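Local coordinates for protein 2-oxoglutarate-dependent dioxygenase DAO (Oryza sativa subsp. indica, PDB 6KUN) that probably catalyses the irreversible, iron- and 2-oxoglutarate-dependent oxidation of the auxin indole-3-acetic acid to inactive 2-oxoindole-3-acetic acid, at residues Ala18-Thr21 against Ala22-Arg25; His39-Pro43 against Gly44-Glu48; Arg273-Tyr277 against Asp278-Arg282. All coordinates share one frame; numbering follows the deposited sequence. Where two conformers were deposited one is given.

Interaction 1 of 3, residues Ala18-Thr21 against Ala22-Arg25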
ATOM      1  N   ALA B  18      -9.920 -18.668  23.195  1.00 32.29           N
ATOM      2  CA  ALA B  18      -9.186 -19.879  23.514  1.00 34.98           C
ATOM      3  C   ALA B  18      -8.838 -20.632  22.242  1.00 22.43           C
ATOM      4  O   ALA B  18      -7.733 -21.168  22.120  1.00 28.59           O
ATOM      5  CB  ALA B  18     -10.015 -20.775  24.442  1.00 37.70           C
ATOM      6  N   GLU B  19      -9.760 -20.667  21.285  1.00 23.83           N
ATOM      7  CA  GLU B  19      -9.473 -21.319  20.027  1.00 25.22           C
ATOM      8  C   GLU B  19      -8.364 -20.601  19.264  1.00 34.03           C
ATOM      9  O   GLU B  19      -7.540 -21.259  18.594  1.00 24.26           O
ATOM     10  CB  GLU B  19     -10.758 -21.397  19.200  1.00 24.41           C
ATOM     11  CG  GLU B  19     -10.564 -22.071  17.855  1.00 27.53           C
ATOM     12  CD  GLU B  19     -11.786 -22.039  17.000  1.00 36.08           C
ATOM     13  OE1 GLU B  19     -12.787 -21.408  17.413  1.00 44.23           O
ATOM     14  OE2 GLU B  19     -11.760 -22.665  15.924  1.00 51.35           O
ATOM     15  N   GLU B  20      -8.323 -19.264  19.354  1.00 22.01           N
ATOM     16  CA  GLU B  20      -7.322 -18.492  18.599  1.00 24.18           C
ATOM     17  C   GLU B  20      -5.940 -18.675  19.213  1.00 24.36           C
ATOM     18  O   GLU B  20      -4.930 -18.755  18.490  1.00 26.38           O
ATOM     19  CB  GLU B  20      -7.687 -17.019  18.564  1.00 30.25           C
ATOM     20  CG  GLU B  20      -6.933 -16.156  17.529  1.00 32.40           C
ATOM     21  CD  GLU B  20      -7.370 -16.440  16.123  1.00 41.89           C
ATOM     22  OE1 GLU B  20      -6.905 -15.729  15.211  1.00 29.78           O
ATOM     23  OE2 GLU B  20      -8.179 -17.370  15.916  1.00 41.20           O
ATOM     24  N   THR B  21      -5.879 -18.740  20.552  1.00 23.79           N
ATOM     25  CA  THR B  21      -4.624 -18.987  21.241  1.00 26.56           C
ATOM     26  C   THR B  21      -4.051 -20.355  20.886  1.00 31.28           C
ATOM     27  O   THR B  21      -2.835 -20.512  20.716  1.00 25.58           O
ATOM     28  CB  THR B  21      -4.866 -18.877  22.748  1.00 31.84           C
ATOM     29  OG1 THR B  21      -5.156 -17.502  23.087  1.00 28.66           O
ATOM     30  CG2 THR B  21      -3.664 -19.337  23.532  1.00 30.71           C
ATOM     31  N   ALA B  22      -4.913 -21.354  20.776  1.00 24.48           N
ATOM     32  CA  ALA B  22      -4.452 -22.662  20.380  1.00 30.18           C
ATOM     33  C   ALA B  22      -4.024 -22.671  18.924  1.00 19.11           C
ATOM     34  O   ALA B  22      -3.114 -23.418  18.553  1.00 23.47           O
ATOM     35  CB  ALA B  22      -5.544 -23.701  20.595  1.00 35.40           C
ATOM     36  N   ARG B  23      -4.661 -21.866  18.078  1.00 21.86           N
ATOM     37  CA  ARG B  23      -4.180 -21.740  16.708  1.00 25.47           C
ATOM     38  C   ARG B  23      -2.798 -21.114  16.692  1.00 18.83           C
ATOM     39  O   ARG B  23      -1.951 -21.491  15.876  1.00 21.27           O
ATOM     40  CB  ARG B  23      -5.149 -20.907  15.865  1.00 20.36           C
ATOM     41  CG  ARG B  23      -6.459 -21.646  15.558  1.00 28.89           C
ATOM     42  CD  ARG B  23      -7.297 -20.916  14.510  1.00 28.38           C
ATOM     43  NE  ARG B  23      -6.527 -20.651  13.311  1.00 32.40           N
ATOM     44  CZ  ARG B  23      -6.239 -19.433  12.852  1.00 30.22           C
ATOM     45  NH1 ARG B  23      -6.693 -18.347  13.464  1.00 25.39           N
ATOM     46  NH2 ARG B  23      -5.516 -19.325  11.775  1.00 37.26           N
ATOM     47  N   LEU B  24      -2.576 -20.132  17.567  1.00 23.38           N
ATOM     48  CA  LEU B  24      -1.269 -19.491  17.692  1.00 23.24           C
ATOM     49  C   LEU B  24      -0.202 -20.510  18.054  1.00 24.14           C
ATOM     50  O   LEU B  24       0.839 -20.592  17.404  1.00 21.56           O
ATOM     51  CB  LEU B  24      -1.332 -18.390  18.762  1.00 22.95           C
ATOM     52  CG  LEU B  24       0.011 -17.752  19.148  1.00 28.52           C
ATOM     53  CD1 LEU B  24       0.723 -17.326  17.916  1.00 22.02           C
ATOM     54  CD2 LEU B  24      -0.223 -16.567  20.074  1.00 25.33           C
ATOM     55  N   ARG B  25      -0.464 -21.322  19.087  1.00 21.59           N
ATOM     56  CA  ARG B  25       0.563 -22.265  19.539  1.00 22.46           C
ATOM     57  C   ARG B  25       0.836 -23.287  18.451  1.00 27.72           C
ATOM     58  O   ARG B  25       1.998 -23.631  18.169  1.00 23.03           O
ATOM     59  CB  ARG B  25       0.132 -22.945  20.833  1.00 24.89           C
ATOM     60  CG  ARG B  25       1.191 -23.962  21.367  1.00 31.27           C
ATOM     61  CD  ARG B  25       0.560 -25.089  22.238  1.00 46.86           C
ATOM     62  NE  ARG B  25      -0.402 -24.458  23.107  1.00 45.22           N
ATOM     63  CZ  ARG B  25      -1.704 -24.691  23.113  1.00 23.79           C
ATOM     64  NH1 ARG B  25      -2.271 -25.619  22.324  1.00 36.39           N
ATOM     65  NH2 ARG B  25      -2.456 -23.979  23.933  1.00 40.81           N
TER

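Interaction 2 of 3, residues His39-Pro43 against Gly44-Glu48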
ATOM      1  N   HIS B  39      -3.454  -5.960  15.378  1.00 29.68           N
ATOM      2  CA  HIS B  39      -2.255  -5.552  16.085  1.00 24.75           C
ATOM      3  C   HIS B  39      -2.297  -4.101  16.539  1.00 35.85           C
ATOM      4  O   HIS B  39      -1.413  -3.675  17.300  1.00 34.77           O
ATOM      5  CB  HIS B  39      -1.063  -5.768  15.149  1.00 30.75           C
ATOM      6  CG  HIS B  39      -1.298  -5.223  13.781  1.00 29.56           C
ATOM      7  ND1 HIS B  39      -1.473  -3.873  13.548  1.00 25.32           N
ATOM      8  CD2 HIS B  39      -1.497  -5.843  12.595  1.00 24.53           C
ATOM      9  CE1 HIS B  39      -1.705  -3.683  12.259  1.00 24.68           C
ATOM     10  NE2 HIS B  39      -1.727  -4.862  11.662  1.00 25.02           N
ATOM     11  N   GLY B  40      -3.255  -3.327  16.052  1.00 33.55           N
ATOM     12  CA  GLY B  40      -3.466  -1.988  16.535  1.00 30.31           C
ATOM     13  C   GLY B  40      -2.525  -0.925  16.014  1.00 30.37           C
ATOM     14  O   GLY B  40      -2.625   0.223  16.474  1.00 36.66           O
ATOM     15  N   VAL B  41      -1.596  -1.256  15.115  1.00 33.70           N
ATOM     16  CA  VAL B  41      -0.764  -0.220  14.482  1.00 25.40           C
ATOM     17  C   VAL B  41      -1.663   0.504  13.486  1.00 28.45           C
ATOM     18  O   VAL B  41      -2.212  -0.117  12.553  1.00 23.29           O
ATOM     19  CB  VAL B  41       0.476  -0.789  13.781  1.00 20.17           C
ATOM     20  CG1 VAL B  41       1.410   0.338  13.350  1.00 24.79           C
ATOM     21  CG2 VAL B  41       1.236  -1.742  14.698  1.00 27.12           C
ATOM     22  N   PRO B  42      -1.874   1.798  13.648  1.00 24.62           N
ATOM     23  CA  PRO B  42      -2.897   2.481  12.848  1.00 28.72           C
ATOM     24  C   PRO B  42      -2.461   2.585  11.384  1.00 29.01           C
ATOM     25  O   PRO B  42      -1.262   2.663  11.099  1.00 20.93           O
ATOM     26  CB  PRO B  42      -3.031   3.860  13.511  1.00 34.54           C
ATOM     27  CG  PRO B  42      -1.868   3.988  14.475  1.00 35.71           C
ATOM     28  CD  PRO B  42      -1.415   2.604  14.810  1.00 27.40           C
ATOM     29  N   PRO B  43      -3.414   2.568  10.448  1.00 26.18           N
ATOM     30  CA  PRO B  43      -3.066   2.651   9.017  1.00 28.16           C
ATOM     31  C   PRO B  43      -2.353   3.921   8.601  1.00 18.07           C
ATOM     32  O   PRO B  43      -1.511   3.908   7.689  1.00 21.60           O
ATOM     33  CB  PRO B  43      -4.445   2.579   8.318  1.00 37.41           C
ATOM     34  CG  PRO B  43      -5.318   1.860   9.275  1.00 34.83           C
ATOM     35  CD  PRO B  43      -4.851   2.278  10.655  1.00 31.93           C
ATOM     36  N   GLY B  44      -2.711   5.041   9.206  1.00 22.57           N
ATOM     37  CA  GLY B  44      -2.034   6.268   8.887  1.00 24.15           C
ATOM     38  C   GLY B  44      -0.560   6.182   9.213  1.00 25.22           C
ATOM     39  O   GLY B  44       0.281   6.613   8.418  1.00 23.98           O
ATOM     40  N   LEU B  45      -0.224   5.633  10.384  1.00 28.34           N
ATOM     41  CA  LEU B  45       1.179   5.498  10.766  1.00 22.57           C
ATOM     42  C   LEU B  45       1.902   4.545   9.826  1.00 20.78           C
ATOM     43  O   LEU B  45       3.025   4.808   9.399  1.00 20.37           O
ATOM     44  CB  LEU B  45       1.271   4.997  12.222  1.00 21.59           C
ATOM     45  CG  LEU B  45       2.705   4.829  12.716  1.00 21.27           C
ATOM     46  CD1 LEU B  45       3.498   6.148  12.649  1.00 24.57           C
ATOM     47  CD2 LEU B  45       2.700   4.299  14.112  1.00 22.68           C
ATOM     48  N   GLN B  46       1.266   3.431   9.464  1.00 18.04           N
ATOM     49  CA  GLN B  46       1.914   2.533   8.514  1.00 13.17           C
ATOM     50  C   GLN B  46       2.195   3.238   7.198  1.00 20.01           C
ATOM     51  O   GLN B  46       3.229   2.989   6.565  1.00 26.15           O
ATOM     52  CB  GLN B  46       1.026   1.314   8.271  1.00 19.64           C
ATOM     53  CG  GLN B  46       0.887   0.430   9.466  1.00 22.60           C
ATOM     54  CD  GLN B  46      -0.029  -0.693   9.161  1.00 35.89           C
ATOM     55  OE1 GLN B  46       0.218  -1.444   8.219  1.00 39.14           O
ATOM     56  NE2 GLN B  46      -1.117  -0.798   9.907  1.00 41.57           N
ATOM     57  N   ALA B  47       1.273   4.086   6.743  1.00 24.86           N
ATOM     58  CA  ALA B  47       1.488   4.791   5.481  1.00 20.32           C
ATOM     59  C   ALA B  47       2.622   5.806   5.616  1.00 22.32           C
ATOM     60  O   ALA B  47       3.460   5.970   4.723  1.00 20.68           O
ATOM     61  CB  ALA B  47       0.199   5.510   5.049  1.00 30.74           C
ATOM     62  N   GLU B  48       2.647   6.511   6.718  1.00 18.73           N
ATOM     63  CA  GLU B  48       3.706   7.504   6.910  1.00 23.41           C
ATOM     64  C   GLU B  48       5.077   6.830   7.002  1.00 22.36           C
ATOM     65  O   GLU B  48       6.077   7.372   6.501  1.00 20.27           O
ATOM     66  CB  GLU B  48       3.410   8.316   8.173  1.00 28.27           C
ATOM     67  CG  GLU B  48       2.086   9.037   8.107  1.00 40.11           C
ATOM     68  CD  GLU B  48       1.688   9.666   9.417  1.00 60.55           C
ATOM     69  OE1 GLU B  48       2.501   9.633  10.362  1.00 58.92           O
ATOM     70  OE2 GLU B  48       0.553  10.188   9.499  1.00 74.61           O
TER

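Interaction 3 of 3, residues Arg273-Tyr277 against Asp278-Arg282. With IAC (1H-indol-3-ylacetic acid), chain H.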
ATOM      1  N   ARG B 273      21.223 -27.179  27.163  1.00 29.38           N
ATOM      2  CA  ARG B 273      21.845 -26.564  28.330  1.00 32.38           C
ATOM      3  C   ARG B 273      21.557 -25.068  28.306  1.00 33.93           C
ATOM      4  O   ARG B 273      21.291 -24.481  27.245  1.00 21.17           O
ATOM      5  CB  ARG B 273      23.358 -26.835  28.345  1.00 28.23           C
ATOM      6  CG  ARG B 273      24.190 -25.907  27.518  1.00 48.81           C
ATOM      7  CD  ARG B 273      25.600 -26.474  27.296  1.00 60.06           C
ATOM      8  NE  ARG B 273      25.569 -27.733  26.559  1.00 56.47           N
ATOM      9  CZ  ARG B 273      26.516 -28.142  25.720  1.00 53.08           C
ATOM     10  NH1 ARG B 273      27.580 -27.385  25.495  1.00 57.10           N
ATOM     11  NH2 ARG B 273      26.385 -29.296  25.093  1.00 51.49           N
ATOM     12  N   GLU B 274      21.613 -24.451  29.487  1.00 28.73           N
ATOM     13  CA  GLU B 274      21.550 -22.995  29.572  1.00 29.74           C
ATOM     14  C   GLU B 274      22.753 -22.401  28.839  1.00 34.27           C
ATOM     15  O   GLU B 274      23.852 -22.970  28.872  1.00 26.89           O
ATOM     16  CB  GLU B 274      21.539 -22.520  31.023  1.00 24.95           C
ATOM     17  CG  GLU B 274      20.345 -23.007  31.837  1.00 35.96           C
ATOM     18  CD  GLU B 274      20.320 -22.452  33.251  1.00 41.95           C
ATOM     19  OE1 GLU B 274      21.296 -21.794  33.670  1.00 53.47           O
ATOM     20  OE2 GLU B 274      19.321 -22.692  33.950  1.00 56.79           O
ATOM     21  N   PHE B 275      22.527 -21.272  28.146  1.00 22.69           N
ATOM     22  CA  PHE B 275      23.583 -20.592  27.428  1.00 21.92           C
ATOM     23  C   PHE B 275      23.316 -19.092  27.386  1.00 21.37           C
ATOM     24  O   PHE B 275      22.184 -18.609  27.567  1.00 25.15           O
ATOM     25  CB  PHE B 275      23.798 -21.190  26.024  1.00 23.81           C
ATOM     26  CG  PHE B 275      22.600 -21.068  25.094  1.00 24.24           C
ATOM     27  CD1 PHE B 275      21.614 -22.052  25.083  1.00 26.48           C
ATOM     28  CD2 PHE B 275      22.489 -20.006  24.229  1.00 21.91           C
ATOM     29  CE1 PHE B 275      20.527 -21.939  24.234  1.00 27.75           C
ATOM     30  CE2 PHE B 275      21.421 -19.883  23.370  1.00 24.10           C
ATOM     31  CZ  PHE B 275      20.441 -20.841  23.384  1.00 20.82           C
ATOM     32  N   LYS B 276      24.413 -18.345  27.156  1.00 16.31           N
ATOM     33  CA  LYS B 276      24.346 -16.913  26.929  1.00 19.48           C
ATOM     34  C   LYS B 276      24.090 -16.651  25.450  1.00 27.26           C
ATOM     35  O   LYS B 276      24.813 -17.165  24.581  1.00 21.01           O
ATOM     36  CB  LYS B 276      25.666 -16.246  27.338  1.00 24.20           C
ATOM     37  CG  LYS B 276      25.959 -16.325  28.847  1.00 28.96           C
ATOM     38  CD  LYS B 276      24.992 -15.462  29.669  1.00 53.96           C
ATOM     39  CE  LYS B 276      25.553 -15.148  31.058  1.00 75.19           C
ATOM     40  NZ  LYS B 276      26.954 -14.607  31.010  1.00 92.30           N
ATOM     41  N   TYR B 277      23.094 -15.807  25.172  1.00 22.64           N
ATOM     42  CA  TYR B 277      22.733 -15.505  23.794  1.00 23.67           C
ATOM     43  C   TYR B 277      23.926 -14.986  22.994  1.00 18.80           C
ATOM     44  O   TYR B 277      24.184 -15.436  21.859  1.00 20.16           O
ATOM     45  CB  TYR B 277      21.599 -14.484  23.790  1.00 27.78           C
ATOM     46  CG  TYR B 277      21.260 -14.011  22.408  1.00 23.39           C
ATOM     47  CD1 TYR B 277      20.803 -14.911  21.464  1.00 17.80           C
ATOM     48  CD2 TYR B 277      21.385 -12.668  22.041  1.00 22.29           C
ATOM     49  CE1 TYR B 277      20.495 -14.506  20.193  1.00 16.09           C
ATOM     50  CE2 TYR B 277      21.056 -12.256  20.779  1.00 22.71           C
ATOM     51  CZ  TYR B 277      20.620 -13.168  19.846  1.00 26.10           C
ATOM     52  OH  TYR B 277      20.289 -12.766  18.563  1.00 24.52           O
ATOM     53  N   ASP B 278      24.678 -14.072  23.600  1.00 25.80           N
ATOM     54  CA  ASP B 278      25.899 -13.561  22.994  1.00 29.56           C
ATOM     55  C   ASP B 278      26.801 -14.706  22.544  1.00 27.87           C
ATOM     56  O   ASP B 278      27.268 -14.725  21.406  1.00 17.39           O
ATOM     57  CB  ASP B 278      26.646 -12.656  23.976  1.00 33.85           C
ATOM     58  CG  ASP B 278      27.752 -11.861  23.309  1.00 38.60           C
ATOM     59  OD1 ASP B 278      27.437 -10.987  22.474  1.00 41.30           O
ATOM     60  OD2 ASP B 278      28.936 -12.109  23.619  1.00 35.90           O
ATOM     61  N   ASP B 279      27.042 -15.662  23.438  1.00 27.52           N
ATOM     62  CA  ASP B 279      27.870 -16.812  23.103  1.00 23.54           C
ATOM     63  C   ASP B 279      27.269 -17.622  21.956  1.00 27.95           C
ATOM     64  O   ASP B 279      27.989 -18.190  21.135  1.00 23.68           O
ATOM     65  CB  ASP B 279      28.063 -17.705  24.330  1.00 31.47           C
ATOM     66  CG  ASP B 279      28.951 -17.059  25.402  1.00 26.87           C
ATOM     67  OD1 ASP B 279      29.622 -16.050  25.102  1.00 31.35           O
ATOM     68  OD2 ASP B 279      28.927 -17.553  26.556  1.00 24.27           O
ATOM     69  N   TYR B 280      25.944 -17.739  21.909  1.00 25.37           N
ATOM     70  CA  TYR B 280      25.345 -18.489  20.813  1.00 16.19           C
ATOM     71  C   TYR B 280      25.553 -17.769  19.486  1.00 18.83           C
ATOM     72  O   TYR B 280      25.839 -18.413  18.471  1.00 24.26           O
ATOM     73  CB  TYR B 280      23.848 -18.741  21.080  1.00 16.78           C
ATOM     74  CG  TYR B 280      23.227 -19.520  19.964  1.00 21.91           C
ATOM     75  CD1 TYR B 280      23.662 -20.807  19.651  1.00 22.18           C
ATOM     76  CD2 TYR B 280      22.256 -18.941  19.169  1.00 24.26           C
ATOM     77  CE1 TYR B 280      23.117 -21.493  18.582  1.00 32.62           C
ATOM     78  CE2 TYR B 280      21.715 -19.616  18.116  1.00 25.76           C
ATOM     79  CZ  TYR B 280      22.143 -20.880  17.830  1.00 26.37           C
ATOM     80  OH  TYR B 280      21.577 -21.513  16.765  1.00 21.09           O
ATOM     81  N   ARG B 281      25.453 -16.425  19.482  1.00 19.49           N
ATOM     82  CA  ARG B 281      25.771 -15.664  18.268  1.00 20.27           C
ATOM     83  C   ARG B 281      27.199 -15.901  17.794  1.00 23.38           C
ATOM     84  O   ARG B 281      27.437 -16.097  16.601  1.00 19.76           O
ATOM     85  CB  ARG B 281      25.551 -14.179  18.520  1.00 26.84           C
ATOM     86  CG  ARG B 281      24.115 -13.772  18.585  1.00 32.09           C
ATOM     87  CD  ARG B 281      23.971 -12.253  18.696  1.00 32.14           C
ATOM     88  NE  ARG B 281      24.528 -11.533  17.554  1.00 34.82           N
ATOM     89  CZ  ARG B 281      24.800 -10.227  17.562  1.00 32.35           C
ATOM     90  NH1 ARG B 281      24.556  -9.524  18.648  1.00 27.59           N
ATOM     91  NH2 ARG B 281      25.301  -9.644  16.492  1.00 38.59           N
ATOM     92  N   ARG B 282      28.164 -15.853  18.723  0.57 22.71           N
ATOM     93  CA  ARG B 282      29.543 -16.196  18.403  0.57 25.66           C
ATOM     94  C   ARG B 282      29.619 -17.554  17.730  0.57 25.25           C
ATOM     95  O   ARG B 282      30.289 -17.719  16.701  0.57 22.35           O
ATOM     96  CB  ARG B 282      30.390 -16.230  19.671  0.57 29.14           C
ATOM     97  CG  ARG B 282      30.546 -14.946  20.397  0.57 27.59           C
ATOM     98  CD  ARG B 282      31.495 -15.155  21.603  0.57 27.55           C
ATOM     99  NE  ARG B 282      32.799 -15.677  21.199  0.57 24.59           N
ATOM    100  CZ  ARG B 282      33.867 -14.922  20.962  0.57 29.69           C
ATOM    101  NH1 ARG B 282      33.796 -13.605  21.084  0.57 26.94           N
ATOM    102  NH2 ARG B 282      35.012 -15.459  20.599  0.57 26.73           N
TER
HETATM  103  C   IAC H 402      23.624 -14.368  13.403  1.00 83.88           C
HETATM  104  C1  IAC H 402      24.051 -13.118  13.103  1.00101.60           C
HETATM  105  C2  IAC H 402      24.808 -12.877  11.929  1.00100.98           C
HETATM  106  C3  IAC H 402      25.105 -13.918  11.083  1.00 99.83           C
HETATM  107  C4  IAC H 402      24.656 -15.191  11.387  1.00 88.39           C
HETATM  108  C5  IAC H 402      23.947 -15.403  12.542  1.00 65.76           C
HETATM  109  C7  IAC H 402      23.629 -12.299  14.079  1.00 96.49           C
HETATM  110  C8  IAC H 402      22.926 -13.036  15.015  1.00 90.91           C
HETATM  111  C17 IAC H 402      23.791 -10.803  14.330  1.00 91.02           C
HETATM  112  C18 IAC H 402      22.796  -9.962  13.551  1.00 90.29           C
HETATM  113  N   IAC H 402      22.927 -14.327  14.588  1.00 80.25           N
HETATM  114  O2  IAC H 402      23.180  -8.846  13.105  1.00 77.94           O
HETATM  115  O3  IAC H 402      21.611 -10.359  13.381  1.00 98.87           O
HETATM  116  O   HOH W   1      27.018 -19.710  26.956  1.00 27.28           O

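Interaction 1 of 3, residues Ala18-Thr21 against Ala22-Arg25
Arg23 NH1 is gripped by two acceptors, the carboxylate of Glu20 one turn earlier on the same helix and the backbone O of Ala6. The setting is a beta-alpha-beta unit, in which helix 18-30 connects the parallel strands 6-8 and 33-37, and this salt bridge lies on the side of the helix that meets strand 6-8. Glu20 OE2 lies 3.0 Å from Arg23 NH1, at the edge of the guanidinium and in its plane. The hydrogen bond that goes with the ion pair is weak, being bent to 145° at the hydrogen. Carboxylate and guanidinium are also far from coplanar, with 56° between their planes, and Glu20 OE1 stands 3.2 Å from the same Arg23 NH1. This is therefore a one-nitrogen contact and not a bidentate bridge. Glu20 OE1 also accepts a hydrogen bond from Asp8 N, so the acid is shared between Arg23 and strand 6-8. Glu20 reaches this place with CG anti to its N (chi1 -165°) and a bend at the next bond. Arg23 sets out with CG beside its backbone N (chi1 -71°), 3.2 Å from Glu19 O, and a bend at chi3 turns the guanidinium back to the acid.

On another face, Thr21 OG1 hydrogen-bonds to Gly13 O in the loop before the helix, while Leu24 packs on Lys134 and Val135 of helix 111-138 and Arg25 NE bonds Ser138 O at the end of that helix. Along the backbone the i to i+4 bonds are regular from Ala22 N through Arg25 N, each reaching the carbonyl one turn back; in the shortest of them, Leu24 N lies 2.9 Å from Glu20 O.

Interaction 2 of 3, residues His39-Pro43 against Gly44-Glu48
With CG beside its own backbone N (chi1 -67°) and the chain extended beyond, Gln46 reaches back past the start of helix 43-57 to the carbonyl of Val41. The motif is a helix N-terminus: Pro42 holds the N-cap position, and its O accepts Gln46 N at 3.1 Å. One residue before the cap, Val41 O receives Gln46 NE2 at 2.9 Å in a bent bond, 139° at the hydrogen. That donor stands well above the carbonyl plane, 51° out of it, although the acceptor lies close to the plane of the amide. The glutamine stem packs too, Gln46 CG lying 3.9 Å from Val41 CG1, and its side chain also touches Tyr120 of helix 111-138. With an alanine here, Val41 O would probably lose its side-chain donor and a gap would open beside Val41 CG1. Pro42 and Leu45 lie side by side, CG to CB 4.0 Å, and both touch Arg123 of helix 111-138, while Pro43 packs on Gly44 of the second subunit. In the loop, His39 bonds Gly209 O through NE2 and meets Phe211 edge-to-face; its ND1 accepts Val41 N at 3.1 Å, in the plane of the imidazole.

Interaction 3 of 3, residues Arg273-Tyr277 against Asp278-Arg282
The backbone passes from extended at Phe275 to helical at Tyr277 with Lys276 as N-cap, and Lys276 O accepts Tyr280 N at 3.0 Å while Tyr277 O accepts Arg281 N at 2.9 Å. Tyr277 CG is anti to its backbone N (chi1 174°) and Arg281 CG sits beside its own N, which brings the arginine stem across one face of the Tyr277 ring in a CH-pi contact: CG lies 4.1 Å from the ring centroid, 22° off the normal and shifted toward the rim, and CD lies 3.6 Å from Tyr277 CE2. Arg281 lines the pocket of the bound indole-3-acetic acid, though the close approach of its guanidinium to the ligand is doubtful. Phe275 and Tyr280 run alongside each other, ring planes 54° apart, with Phe275 CE2 3.5 Å from Tyr280 CB. A water accepts from Lys276 N and donates to Asp279 OD2, bridging strand end and helix start. Both phenols hydrogen-bond beyond the turn, Tyr277 OH with Ser176 OG of the same auxin pocket and Tyr280 OH with Asp217. Helix 277-287 thus starts straight from strand 275-276, which pairs antiparallel with strand 256-257, while Phe275 and Tyr277 pack against Ala221 and Val218 of helix 217-222.

In the fold
All three contacts are local, each where a helix begins, and they follow one another along the chain without touching. Interactions 1 and 2 belong to the N-terminal region, their centres 25 Å apart and their nearest atoms about 10 Å apart; helix 111-138 joins them, since side chains of both rest on it. Interaction 3 is about 19 Å from interaction 1 and about 22 Å from interaction 2 at nearest atoms, and it lies across the chain's centre from interaction 2. It alone reaches the auxin pocket. The Tyr277 side chain is about 7 Å from that of Asp175, a predicted iron ligand, and about 11 Å from bound 2-oxoglutarate, whereas 18-25 and 39-48 lie away from these sites.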